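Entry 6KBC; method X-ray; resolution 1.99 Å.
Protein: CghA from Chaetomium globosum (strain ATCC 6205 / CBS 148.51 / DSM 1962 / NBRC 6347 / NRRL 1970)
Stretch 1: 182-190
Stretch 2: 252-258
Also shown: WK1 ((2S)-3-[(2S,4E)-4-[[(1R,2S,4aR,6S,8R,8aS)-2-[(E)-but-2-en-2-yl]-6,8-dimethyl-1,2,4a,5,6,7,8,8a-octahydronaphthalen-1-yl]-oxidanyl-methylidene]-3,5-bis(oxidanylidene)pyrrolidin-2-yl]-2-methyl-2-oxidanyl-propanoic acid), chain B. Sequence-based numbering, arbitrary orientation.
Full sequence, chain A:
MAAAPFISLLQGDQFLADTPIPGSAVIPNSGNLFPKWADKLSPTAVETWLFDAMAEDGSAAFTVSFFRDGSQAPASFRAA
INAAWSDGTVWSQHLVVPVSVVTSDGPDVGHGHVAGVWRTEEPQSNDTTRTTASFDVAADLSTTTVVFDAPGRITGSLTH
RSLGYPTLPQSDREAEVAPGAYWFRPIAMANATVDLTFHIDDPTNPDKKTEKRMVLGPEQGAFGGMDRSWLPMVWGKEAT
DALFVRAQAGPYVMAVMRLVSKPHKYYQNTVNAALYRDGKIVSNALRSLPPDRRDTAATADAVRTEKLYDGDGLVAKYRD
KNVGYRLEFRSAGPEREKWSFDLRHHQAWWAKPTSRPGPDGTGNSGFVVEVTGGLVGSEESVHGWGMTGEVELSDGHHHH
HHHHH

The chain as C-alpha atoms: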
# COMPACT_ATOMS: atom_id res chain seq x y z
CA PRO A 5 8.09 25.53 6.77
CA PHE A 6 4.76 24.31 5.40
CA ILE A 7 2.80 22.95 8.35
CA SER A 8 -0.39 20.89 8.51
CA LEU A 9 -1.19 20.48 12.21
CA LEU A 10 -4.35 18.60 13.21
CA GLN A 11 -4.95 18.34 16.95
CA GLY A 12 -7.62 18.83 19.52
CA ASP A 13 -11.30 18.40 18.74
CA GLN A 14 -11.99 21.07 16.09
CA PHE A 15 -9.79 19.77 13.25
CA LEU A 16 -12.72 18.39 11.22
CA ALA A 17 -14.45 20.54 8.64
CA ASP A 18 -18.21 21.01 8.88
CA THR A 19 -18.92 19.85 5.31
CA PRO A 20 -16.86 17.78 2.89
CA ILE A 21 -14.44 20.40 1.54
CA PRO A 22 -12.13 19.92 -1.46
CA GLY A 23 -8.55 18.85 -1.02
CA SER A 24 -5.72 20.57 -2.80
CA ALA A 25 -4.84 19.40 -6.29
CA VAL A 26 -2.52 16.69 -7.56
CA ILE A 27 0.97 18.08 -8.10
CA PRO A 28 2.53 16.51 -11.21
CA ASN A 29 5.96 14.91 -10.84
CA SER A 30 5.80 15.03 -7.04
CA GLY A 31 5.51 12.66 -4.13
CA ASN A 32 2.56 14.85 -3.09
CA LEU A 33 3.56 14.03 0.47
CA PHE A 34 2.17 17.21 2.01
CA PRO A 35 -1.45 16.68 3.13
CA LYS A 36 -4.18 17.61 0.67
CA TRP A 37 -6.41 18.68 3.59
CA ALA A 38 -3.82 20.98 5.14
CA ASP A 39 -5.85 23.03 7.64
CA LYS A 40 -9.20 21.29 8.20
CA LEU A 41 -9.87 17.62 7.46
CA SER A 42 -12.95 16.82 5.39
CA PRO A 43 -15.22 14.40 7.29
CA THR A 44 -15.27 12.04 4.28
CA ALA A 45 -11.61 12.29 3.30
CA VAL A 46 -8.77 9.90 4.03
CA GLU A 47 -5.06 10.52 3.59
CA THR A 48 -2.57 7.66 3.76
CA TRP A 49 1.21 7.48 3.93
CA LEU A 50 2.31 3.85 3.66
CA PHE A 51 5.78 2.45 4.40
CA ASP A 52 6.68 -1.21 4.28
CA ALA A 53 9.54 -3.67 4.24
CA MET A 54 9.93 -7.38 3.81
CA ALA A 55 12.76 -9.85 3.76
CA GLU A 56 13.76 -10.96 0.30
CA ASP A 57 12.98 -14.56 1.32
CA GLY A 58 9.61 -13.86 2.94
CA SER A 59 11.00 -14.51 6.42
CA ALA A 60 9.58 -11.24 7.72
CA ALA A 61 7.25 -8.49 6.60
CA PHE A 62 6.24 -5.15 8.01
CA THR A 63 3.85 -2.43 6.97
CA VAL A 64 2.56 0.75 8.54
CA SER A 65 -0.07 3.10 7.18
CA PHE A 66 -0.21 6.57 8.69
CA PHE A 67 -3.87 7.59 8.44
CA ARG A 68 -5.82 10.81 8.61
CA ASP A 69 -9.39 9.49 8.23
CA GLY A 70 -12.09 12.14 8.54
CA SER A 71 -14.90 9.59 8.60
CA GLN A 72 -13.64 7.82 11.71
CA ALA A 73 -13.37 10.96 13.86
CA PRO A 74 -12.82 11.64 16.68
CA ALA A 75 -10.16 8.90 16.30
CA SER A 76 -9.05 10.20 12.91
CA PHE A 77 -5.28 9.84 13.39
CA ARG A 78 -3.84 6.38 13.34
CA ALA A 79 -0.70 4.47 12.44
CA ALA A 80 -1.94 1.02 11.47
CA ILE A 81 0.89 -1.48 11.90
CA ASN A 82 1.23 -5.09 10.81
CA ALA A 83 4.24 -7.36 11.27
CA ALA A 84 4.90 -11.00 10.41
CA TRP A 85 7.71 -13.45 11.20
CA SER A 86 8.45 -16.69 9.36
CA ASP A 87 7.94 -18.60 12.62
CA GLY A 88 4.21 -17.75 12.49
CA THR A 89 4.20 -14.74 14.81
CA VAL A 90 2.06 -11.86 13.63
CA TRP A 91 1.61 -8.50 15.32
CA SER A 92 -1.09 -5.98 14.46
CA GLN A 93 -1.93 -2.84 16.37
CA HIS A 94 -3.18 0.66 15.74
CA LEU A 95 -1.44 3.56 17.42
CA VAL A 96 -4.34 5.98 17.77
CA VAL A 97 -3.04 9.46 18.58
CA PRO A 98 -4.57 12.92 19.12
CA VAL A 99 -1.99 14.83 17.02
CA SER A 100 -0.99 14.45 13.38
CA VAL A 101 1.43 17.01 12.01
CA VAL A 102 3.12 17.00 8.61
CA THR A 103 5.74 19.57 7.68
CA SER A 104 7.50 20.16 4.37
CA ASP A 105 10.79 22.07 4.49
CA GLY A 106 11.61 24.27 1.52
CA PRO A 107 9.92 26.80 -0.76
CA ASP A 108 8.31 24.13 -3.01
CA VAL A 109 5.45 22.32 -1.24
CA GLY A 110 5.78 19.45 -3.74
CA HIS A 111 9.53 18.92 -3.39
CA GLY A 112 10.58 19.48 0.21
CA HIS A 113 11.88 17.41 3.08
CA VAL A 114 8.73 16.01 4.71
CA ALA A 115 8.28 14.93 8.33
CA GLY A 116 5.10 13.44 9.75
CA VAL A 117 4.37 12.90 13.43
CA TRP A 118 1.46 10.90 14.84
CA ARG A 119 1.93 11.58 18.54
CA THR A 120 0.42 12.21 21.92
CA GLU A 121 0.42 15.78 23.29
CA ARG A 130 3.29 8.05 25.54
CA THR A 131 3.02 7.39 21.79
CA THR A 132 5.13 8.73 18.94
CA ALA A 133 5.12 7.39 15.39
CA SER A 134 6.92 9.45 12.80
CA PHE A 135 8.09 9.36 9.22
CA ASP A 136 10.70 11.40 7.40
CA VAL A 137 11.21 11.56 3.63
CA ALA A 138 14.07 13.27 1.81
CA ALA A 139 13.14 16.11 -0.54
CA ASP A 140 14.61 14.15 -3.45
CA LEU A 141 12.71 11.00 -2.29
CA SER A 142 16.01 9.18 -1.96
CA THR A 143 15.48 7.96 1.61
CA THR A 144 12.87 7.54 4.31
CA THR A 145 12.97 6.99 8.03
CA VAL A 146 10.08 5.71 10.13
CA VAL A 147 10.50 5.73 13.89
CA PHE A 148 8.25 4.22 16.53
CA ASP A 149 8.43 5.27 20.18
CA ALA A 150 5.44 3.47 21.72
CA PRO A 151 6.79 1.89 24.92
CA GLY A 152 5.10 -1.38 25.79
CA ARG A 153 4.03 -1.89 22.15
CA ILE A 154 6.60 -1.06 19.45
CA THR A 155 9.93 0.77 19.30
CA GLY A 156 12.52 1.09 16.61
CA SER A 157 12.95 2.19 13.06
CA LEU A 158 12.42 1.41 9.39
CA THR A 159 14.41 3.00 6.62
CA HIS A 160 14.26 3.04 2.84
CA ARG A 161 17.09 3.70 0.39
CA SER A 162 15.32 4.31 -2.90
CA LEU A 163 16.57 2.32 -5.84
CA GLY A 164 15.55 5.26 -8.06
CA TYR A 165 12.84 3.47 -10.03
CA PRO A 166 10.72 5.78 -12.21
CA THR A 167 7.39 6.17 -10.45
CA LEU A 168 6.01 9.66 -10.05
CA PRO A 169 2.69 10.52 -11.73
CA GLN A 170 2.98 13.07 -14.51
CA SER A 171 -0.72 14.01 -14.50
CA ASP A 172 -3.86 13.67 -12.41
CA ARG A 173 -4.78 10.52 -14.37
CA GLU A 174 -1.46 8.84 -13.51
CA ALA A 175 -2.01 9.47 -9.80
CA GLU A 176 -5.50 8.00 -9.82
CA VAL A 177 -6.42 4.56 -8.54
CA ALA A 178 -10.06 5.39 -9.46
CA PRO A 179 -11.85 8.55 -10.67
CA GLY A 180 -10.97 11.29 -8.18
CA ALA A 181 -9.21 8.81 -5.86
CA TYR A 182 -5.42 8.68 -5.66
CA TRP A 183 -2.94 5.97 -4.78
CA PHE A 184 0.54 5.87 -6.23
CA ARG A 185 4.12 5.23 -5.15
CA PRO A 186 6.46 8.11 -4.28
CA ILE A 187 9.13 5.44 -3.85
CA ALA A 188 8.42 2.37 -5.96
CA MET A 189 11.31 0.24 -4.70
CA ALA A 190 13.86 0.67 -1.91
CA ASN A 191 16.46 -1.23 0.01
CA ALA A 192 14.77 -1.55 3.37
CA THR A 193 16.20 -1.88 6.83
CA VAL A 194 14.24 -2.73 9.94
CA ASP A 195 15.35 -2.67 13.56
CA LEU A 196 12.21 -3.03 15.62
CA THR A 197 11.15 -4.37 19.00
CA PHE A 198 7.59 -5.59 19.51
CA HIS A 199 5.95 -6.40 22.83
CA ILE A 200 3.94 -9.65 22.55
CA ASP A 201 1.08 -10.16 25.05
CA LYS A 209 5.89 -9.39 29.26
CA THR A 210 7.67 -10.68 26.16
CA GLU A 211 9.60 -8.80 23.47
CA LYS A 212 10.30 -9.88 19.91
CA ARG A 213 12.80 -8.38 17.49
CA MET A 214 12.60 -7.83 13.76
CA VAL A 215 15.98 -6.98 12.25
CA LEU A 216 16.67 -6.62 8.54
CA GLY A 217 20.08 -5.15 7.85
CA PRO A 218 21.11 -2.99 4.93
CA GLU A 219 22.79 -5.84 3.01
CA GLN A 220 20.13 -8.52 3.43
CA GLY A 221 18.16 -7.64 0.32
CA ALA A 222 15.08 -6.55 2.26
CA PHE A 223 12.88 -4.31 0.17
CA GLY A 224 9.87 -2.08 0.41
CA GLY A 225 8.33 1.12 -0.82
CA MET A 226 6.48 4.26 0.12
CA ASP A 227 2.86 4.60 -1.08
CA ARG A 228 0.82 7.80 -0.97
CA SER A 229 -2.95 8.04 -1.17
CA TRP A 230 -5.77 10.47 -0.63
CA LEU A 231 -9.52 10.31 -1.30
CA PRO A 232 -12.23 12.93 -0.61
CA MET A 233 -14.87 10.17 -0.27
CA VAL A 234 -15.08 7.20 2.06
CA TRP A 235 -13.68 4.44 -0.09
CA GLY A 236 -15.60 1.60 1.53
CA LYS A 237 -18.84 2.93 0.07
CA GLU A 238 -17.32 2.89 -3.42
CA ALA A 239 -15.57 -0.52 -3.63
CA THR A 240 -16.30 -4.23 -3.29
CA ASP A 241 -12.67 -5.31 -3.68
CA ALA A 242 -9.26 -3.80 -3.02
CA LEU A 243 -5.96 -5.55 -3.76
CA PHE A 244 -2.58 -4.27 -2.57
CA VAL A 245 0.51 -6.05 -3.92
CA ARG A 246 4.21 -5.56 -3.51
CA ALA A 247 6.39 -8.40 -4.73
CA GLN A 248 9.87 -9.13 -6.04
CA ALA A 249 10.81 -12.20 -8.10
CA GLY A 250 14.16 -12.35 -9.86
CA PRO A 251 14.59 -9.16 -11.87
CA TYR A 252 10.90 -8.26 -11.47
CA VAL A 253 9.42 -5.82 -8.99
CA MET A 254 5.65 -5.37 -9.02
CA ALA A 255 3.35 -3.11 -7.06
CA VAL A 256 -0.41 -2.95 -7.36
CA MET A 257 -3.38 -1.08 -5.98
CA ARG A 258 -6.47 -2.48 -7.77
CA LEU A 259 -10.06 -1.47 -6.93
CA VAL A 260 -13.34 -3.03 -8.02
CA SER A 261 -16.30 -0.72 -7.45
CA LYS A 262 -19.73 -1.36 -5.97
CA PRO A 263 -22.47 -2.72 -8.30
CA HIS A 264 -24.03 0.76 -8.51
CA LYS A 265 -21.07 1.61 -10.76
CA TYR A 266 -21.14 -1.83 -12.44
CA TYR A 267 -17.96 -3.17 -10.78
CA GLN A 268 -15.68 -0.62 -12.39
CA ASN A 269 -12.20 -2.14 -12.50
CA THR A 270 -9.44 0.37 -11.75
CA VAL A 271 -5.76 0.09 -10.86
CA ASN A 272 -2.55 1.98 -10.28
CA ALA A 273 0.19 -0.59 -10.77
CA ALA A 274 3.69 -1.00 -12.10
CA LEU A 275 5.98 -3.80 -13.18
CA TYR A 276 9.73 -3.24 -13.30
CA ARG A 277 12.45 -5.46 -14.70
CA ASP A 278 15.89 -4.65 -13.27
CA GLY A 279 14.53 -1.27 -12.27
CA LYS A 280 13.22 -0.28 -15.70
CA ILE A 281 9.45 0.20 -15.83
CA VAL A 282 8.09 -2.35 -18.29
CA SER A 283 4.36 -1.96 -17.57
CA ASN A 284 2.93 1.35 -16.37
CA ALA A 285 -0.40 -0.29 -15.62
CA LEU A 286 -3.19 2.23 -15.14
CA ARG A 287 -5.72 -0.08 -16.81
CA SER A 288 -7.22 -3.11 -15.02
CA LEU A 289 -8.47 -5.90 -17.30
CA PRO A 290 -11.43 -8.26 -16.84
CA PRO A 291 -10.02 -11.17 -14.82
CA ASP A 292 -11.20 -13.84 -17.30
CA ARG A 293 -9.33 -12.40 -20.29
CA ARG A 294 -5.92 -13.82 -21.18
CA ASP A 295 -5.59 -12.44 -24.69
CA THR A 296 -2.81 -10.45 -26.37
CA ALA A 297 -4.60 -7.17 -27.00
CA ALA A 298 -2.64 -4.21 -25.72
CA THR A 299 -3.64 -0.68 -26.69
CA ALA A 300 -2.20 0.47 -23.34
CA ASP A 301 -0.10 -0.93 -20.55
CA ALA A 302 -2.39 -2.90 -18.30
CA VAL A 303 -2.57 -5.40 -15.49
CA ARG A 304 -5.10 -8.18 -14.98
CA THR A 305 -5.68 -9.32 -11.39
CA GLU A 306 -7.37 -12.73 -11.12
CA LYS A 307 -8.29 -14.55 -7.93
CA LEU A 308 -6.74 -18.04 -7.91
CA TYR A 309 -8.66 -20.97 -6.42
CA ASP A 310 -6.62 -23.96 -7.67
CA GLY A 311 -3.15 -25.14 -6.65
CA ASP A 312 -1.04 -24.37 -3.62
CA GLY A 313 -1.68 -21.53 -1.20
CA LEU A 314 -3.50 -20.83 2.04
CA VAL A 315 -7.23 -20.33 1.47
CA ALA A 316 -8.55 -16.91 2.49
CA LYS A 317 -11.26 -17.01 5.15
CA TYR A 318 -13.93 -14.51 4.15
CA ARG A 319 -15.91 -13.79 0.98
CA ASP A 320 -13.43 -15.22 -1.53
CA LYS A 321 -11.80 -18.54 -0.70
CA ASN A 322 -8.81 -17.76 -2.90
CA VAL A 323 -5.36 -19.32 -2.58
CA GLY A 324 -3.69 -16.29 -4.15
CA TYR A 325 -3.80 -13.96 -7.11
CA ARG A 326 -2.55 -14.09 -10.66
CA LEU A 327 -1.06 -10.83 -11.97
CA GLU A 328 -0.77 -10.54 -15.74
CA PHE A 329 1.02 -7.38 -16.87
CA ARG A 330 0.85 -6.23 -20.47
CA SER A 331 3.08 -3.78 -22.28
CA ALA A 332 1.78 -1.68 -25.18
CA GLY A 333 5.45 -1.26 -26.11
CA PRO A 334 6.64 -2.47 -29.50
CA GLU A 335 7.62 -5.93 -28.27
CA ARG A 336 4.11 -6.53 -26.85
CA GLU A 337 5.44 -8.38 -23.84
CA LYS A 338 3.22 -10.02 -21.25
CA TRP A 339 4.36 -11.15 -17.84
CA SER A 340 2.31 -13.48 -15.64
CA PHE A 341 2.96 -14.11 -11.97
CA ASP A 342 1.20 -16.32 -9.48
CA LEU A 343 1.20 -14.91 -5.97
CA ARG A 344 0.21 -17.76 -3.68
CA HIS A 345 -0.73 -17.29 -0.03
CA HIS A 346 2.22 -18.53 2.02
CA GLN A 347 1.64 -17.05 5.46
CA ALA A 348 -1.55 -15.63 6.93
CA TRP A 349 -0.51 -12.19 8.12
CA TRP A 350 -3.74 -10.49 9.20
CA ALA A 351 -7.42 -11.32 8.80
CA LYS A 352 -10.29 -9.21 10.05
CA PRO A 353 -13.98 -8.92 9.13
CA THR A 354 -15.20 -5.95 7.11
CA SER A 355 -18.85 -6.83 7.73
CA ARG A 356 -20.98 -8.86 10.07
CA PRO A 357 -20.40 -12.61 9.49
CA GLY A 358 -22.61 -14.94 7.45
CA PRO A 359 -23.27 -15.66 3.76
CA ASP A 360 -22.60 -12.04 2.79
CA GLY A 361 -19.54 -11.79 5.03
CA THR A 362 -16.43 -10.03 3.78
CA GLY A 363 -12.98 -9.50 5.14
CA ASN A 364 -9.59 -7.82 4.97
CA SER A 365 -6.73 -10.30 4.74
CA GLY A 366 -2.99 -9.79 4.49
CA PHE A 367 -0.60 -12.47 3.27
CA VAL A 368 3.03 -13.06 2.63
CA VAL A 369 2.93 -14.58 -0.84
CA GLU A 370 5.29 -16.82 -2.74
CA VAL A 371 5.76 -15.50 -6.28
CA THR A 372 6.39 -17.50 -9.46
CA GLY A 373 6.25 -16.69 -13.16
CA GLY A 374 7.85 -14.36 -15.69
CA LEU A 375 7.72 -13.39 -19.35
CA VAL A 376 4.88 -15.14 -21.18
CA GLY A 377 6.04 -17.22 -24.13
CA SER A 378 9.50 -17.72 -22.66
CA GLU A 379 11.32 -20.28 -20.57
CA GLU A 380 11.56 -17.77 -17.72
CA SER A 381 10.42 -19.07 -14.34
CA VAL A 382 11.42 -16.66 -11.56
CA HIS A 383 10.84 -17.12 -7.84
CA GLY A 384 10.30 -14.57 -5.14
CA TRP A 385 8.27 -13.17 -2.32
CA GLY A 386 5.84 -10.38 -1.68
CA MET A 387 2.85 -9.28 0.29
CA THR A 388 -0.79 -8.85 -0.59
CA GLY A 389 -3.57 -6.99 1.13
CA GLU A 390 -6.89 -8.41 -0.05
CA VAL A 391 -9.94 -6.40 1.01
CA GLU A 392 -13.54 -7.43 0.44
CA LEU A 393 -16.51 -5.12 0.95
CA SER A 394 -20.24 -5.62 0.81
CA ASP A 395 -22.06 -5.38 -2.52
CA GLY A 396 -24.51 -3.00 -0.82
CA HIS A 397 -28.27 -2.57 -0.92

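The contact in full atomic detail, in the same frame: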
# COMPACT_ATOMS: atom_id res chain seq x y z
N TYR A 182 -6.84 8.71 -5.31
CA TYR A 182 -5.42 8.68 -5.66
C TYR A 182 -4.68 7.68 -4.78
O TYR A 182 -4.89 7.64 -3.57
CB TYR A 182 -4.79 10.07 -5.55
CG TYR A 182 -5.60 11.07 -6.30
CD1 TYR A 182 -5.39 11.28 -7.66
CD2 TYR A 182 -6.61 11.77 -5.67
CE1 TYR A 182 -6.16 12.18 -8.36
CE2 TYR A 182 -7.39 12.67 -6.36
CZ TYR A 182 -7.16 12.88 -7.70
OH TYR A 182 -7.94 13.78 -8.38
N TRP A 183 -3.88 6.86 -5.44
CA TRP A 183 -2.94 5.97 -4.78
C TRP A 183 -1.81 5.74 -5.76
O TRP A 183 -2.04 5.26 -6.87
CB TRP A 183 -3.59 4.64 -4.38
CG TRP A 183 -2.64 3.74 -3.66
CD1 TRP A 183 -1.50 3.17 -4.18
CD2 TRP A 183 -2.71 3.33 -2.30
NE1 TRP A 183 -0.88 2.42 -3.22
CE2 TRP A 183 -1.60 2.49 -2.06
CE3 TRP A 183 -3.62 3.56 -1.27
CZ2 TRP A 183 -1.37 1.92 -0.82
CZ3 TRP A 183 -3.39 2.99 -0.05
CH2 TRP A 183 -2.26 2.18 0.18
N PHE A 184 -0.60 6.12 -5.38
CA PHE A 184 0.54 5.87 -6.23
C PHE A 184 1.76 5.74 -5.31
O PHE A 184 1.63 5.76 -4.08
CB PHE A 184 0.67 6.97 -7.29
CG PHE A 184 0.83 8.34 -6.70
CD1 PHE A 184 -0.29 9.11 -6.39
CD2 PHE A 184 2.09 8.84 -6.41
CE1 PHE A 184 -0.16 10.36 -5.81
CE2 PHE A 184 2.23 10.09 -5.84
CZ PHE A 184 1.12 10.86 -5.54
N ARG A 185 2.93 5.64 -5.91
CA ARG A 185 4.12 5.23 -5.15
C ARG A 185 5.21 6.28 -5.25
O ARG A 185 5.97 6.30 -6.24
CB ARG A 185 4.60 3.87 -5.65
CG ARG A 185 3.59 2.77 -5.28
CD ARG A 185 3.77 1.50 -6.10
NE ARG A 185 3.44 1.70 -7.50
CZ ARG A 185 2.21 1.61 -7.99
NH1 ARG A 185 1.19 1.29 -7.20
NH2 ARG A 185 2.00 1.82 -9.28
N PRO A 186 5.33 7.16 -4.27
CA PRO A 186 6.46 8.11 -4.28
C PRO A 186 7.81 7.43 -4.33
O PRO A 186 8.74 7.94 -4.97
CB PRO A 186 6.25 8.89 -2.98
CG PRO A 186 4.77 8.87 -2.78
CD PRO A 186 4.38 7.46 -3.19
N ILE A 187 7.95 6.28 -3.68
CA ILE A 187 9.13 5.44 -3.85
C ILE A 187 8.67 4.04 -4.20
O ILE A 187 8.12 3.33 -3.34
CB ILE A 187 10.03 5.42 -2.61
CG1 ILE A 187 10.46 6.84 -2.25
CG2 ILE A 187 11.23 4.55 -2.89
CD1 ILE A 187 11.06 6.96 -0.86
N ALA A 188 8.90 3.64 -5.44
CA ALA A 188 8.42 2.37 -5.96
C ALA A 188 9.16 1.21 -5.33
O ALA A 188 8.56 0.17 -5.02
CB ALA A 188 8.57 2.34 -7.48
N MET A 189 10.48 1.35 -5.13
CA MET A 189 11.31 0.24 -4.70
C MET A 189 12.50 0.79 -3.92
O MET A 189 13.17 1.72 -4.38
CB MET A 189 11.81 -0.57 -5.90
CG MET A 189 12.64 -1.79 -5.56
SD MET A 189 11.82 -2.92 -4.42
CE MET A 189 12.88 -4.34 -4.77
N ALA A 190 12.77 0.21 -2.76
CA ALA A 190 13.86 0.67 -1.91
C ALA A 190 14.52 -0.52 -1.24
O ALA A 190 13.87 -1.52 -0.93
CB ALA A 190 13.35 1.65 -0.85
N TYR A 252 12.19 -8.94 -11.40
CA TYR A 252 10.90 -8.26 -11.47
C TYR A 252 10.52 -7.68 -10.12
O TYR A 252 10.62 -8.36 -9.09
CB TYR A 252 9.81 -9.23 -11.94
CG TYR A 252 10.02 -9.70 -13.33
CD1 TYR A 252 9.90 -8.83 -14.40
CD2 TYR A 252 10.40 -11.01 -13.59
CE1 TYR A 252 10.10 -9.27 -15.70
CE2 TYR A 252 10.61 -11.45 -14.86
CZ TYR A 252 10.46 -10.58 -15.91
OH TYR A 252 10.67 -11.04 -17.19
N VAL A 253 10.05 -6.44 -10.14
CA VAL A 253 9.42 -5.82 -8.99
C VAL A 253 8.04 -5.35 -9.43
O VAL A 253 7.91 -4.69 -10.46
CB VAL A 253 10.26 -4.66 -8.44
CG1 VAL A 253 9.47 -3.86 -7.43
CG2 VAL A 253 11.54 -5.21 -7.81
N MET A 254 7.02 -5.71 -8.66
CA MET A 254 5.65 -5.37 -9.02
C MET A 254 4.93 -4.79 -7.83
O MET A 254 5.12 -5.22 -6.69
CB MET A 254 4.88 -6.58 -9.58
CG MET A 254 4.50 -7.66 -8.58
SD MET A 254 4.56 -9.34 -9.28
CE MET A 254 6.24 -9.51 -9.89
N ALA A 255 4.11 -3.77 -8.10
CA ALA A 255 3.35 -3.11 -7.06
C ALA A 255 1.99 -2.76 -7.63
O ALA A 255 1.89 -2.35 -8.78
CB ALA A 255 4.08 -1.86 -6.53
N VAL A 256 0.95 -2.99 -6.85
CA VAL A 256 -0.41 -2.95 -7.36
C VAL A 256 -1.30 -2.32 -6.31
O VAL A 256 -1.20 -2.64 -5.13
CB VAL A 256 -0.96 -4.35 -7.73
CG1 VAL A 256 -2.44 -4.26 -8.13
CG2 VAL A 256 -0.16 -4.96 -8.86
N MET A 257 -2.21 -1.46 -6.76
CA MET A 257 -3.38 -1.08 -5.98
C MET A 257 -4.53 -1.18 -6.97
O MET A 257 -4.62 -0.33 -7.87
CB MET A 257 -3.25 0.34 -5.40
CG MET A 257 -4.38 0.73 -4.43
SD MET A 257 -5.05 -0.53 -3.31
CE MET A 257 -3.73 -0.51 -2.14
N ARG A 258 -5.34 -2.24 -6.86
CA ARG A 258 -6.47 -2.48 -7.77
C ARG A 258 -7.78 -2.38 -6.99
O ARG A 258 -7.94 -3.04 -5.96
CB ARG A 258 -6.36 -3.85 -8.48
CG ARG A 258 -7.47 -4.03 -9.57
CD ARG A 258 -8.63 -4.67 -8.82
NE ARG A 258 -8.42 -6.05 -8.39
CZ ARG A 258 -8.96 -6.58 -7.31
NH1 ARG A 258 -9.31 -5.75 -6.33
NH2 ARG A 258 -8.86 -7.88 -7.06
O WK1 B . -6.06 -2.42 10.56
C17 WK1 B . -5.11 -2.68 9.85
O1 WK1 B . -4.03 -2.93 10.30
C19 WK1 B . -5.27 -2.71 8.39
O2 WK1 B . -6.59 -2.54 7.99
C18 WK1 B . -4.86 -4.06 7.89
C20 WK1 B . -4.44 -1.55 7.92
C22 WK1 B . -4.15 -1.64 6.48
N WK1 B . -3.21 -0.70 5.90
C21 WK1 B . -3.71 -0.21 4.77
O5 WK1 B . -3.05 0.65 4.02
C23 WK1 B . -5.27 -1.56 5.56
O4 WK1 B . -6.40 -2.23 5.67
C24 WK1 B . -5.06 -0.70 4.45
C16 WK1 B . -5.98 -0.44 3.35
O3 WK1 B . -7.10 -1.04 3.35
C9 WK1 B . -5.56 0.39 2.21
C8 WK1 B . -4.82 -0.68 1.35
C12 WK1 B . -3.96 -1.71 2.04
C13 WK1 B . -2.66 -1.58 2.18
C90 WK1 B . -1.84 -2.62 2.87
C14 WK1 B . -4.59 -2.95 2.59
C7 WK1 B . -5.77 -1.46 0.50
C6 WK1 B . -6.61 -0.82 -0.28
C3 WK1 B . -6.75 0.65 -0.04
C4 WK1 B . -6.69 1.04 1.42
C5 WK1 B . -6.55 2.54 1.48
C11 WK1 B . -6.68 3.02 2.89
C2 WK1 B . -7.88 1.34 -0.77
C1 WK1 B . -7.48 2.78 -0.82
C10 WK1 B . -8.34 3.64 -1.69
C WK1 B . -7.50 3.31 0.58
O HOH W 1 1.07 -0.26 -4.60

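A methionine methyl group seated squarely over an indole is the most distinctive feature of this contact. CE of Met 257 lies 3.6 Å from the centroid of the six-membered ring of Trp 183, only 12° off the ring normal, a CH-pi arrangement in which the polarised methyl faces the electron-rich ring. The sulfur stands farther back, with SD of Met 257 4.7 Å from that same centroid of Trp 183. The chain reaches this position by folding along the indole: CB of Met 257 packs 3.5 Å from CD1 of Trp 183, and chi2 and chi3 are both p. Both side chains also meet the bound WK1, through SD of Met 257 at 3.4 Å from C6 of WK1 and CZ3 of Trp 183 at 3.5 Å from C5 of WK1, so the pair lines part of the ligand's surroundings.

The wider lesson is that two antiparallel strands can pack without any direct hydrogen bond between them, mainly through side chains that face each other. The axes of strands 182-185 and 252-258 run at 177° and approach no closer than 8.0 Å. Strand alternation supplies the contacts instead: Val 253, Ala 255 and Met 257 point toward the first stretch, whereas Met 254 and Val 256 point away.

At Ala 255 the small side chain meets the aliphatic part of a long one, CD of Arg 185 lying 3.4 Å from CB of Ala 255. Beyond it, the guanidinium has O of Ala 255 over one face, and one water provides a polar link. It accepts from NH1 of Arg 185 at 3.0 Å and donates a weak hydrogen bond to O of Val 256 at 3.3 Å. After the chain turns its corner at residues 186 to 188, Met 189 renews the apolar packing, its CE 3.4 Å from CG2 of Val 253.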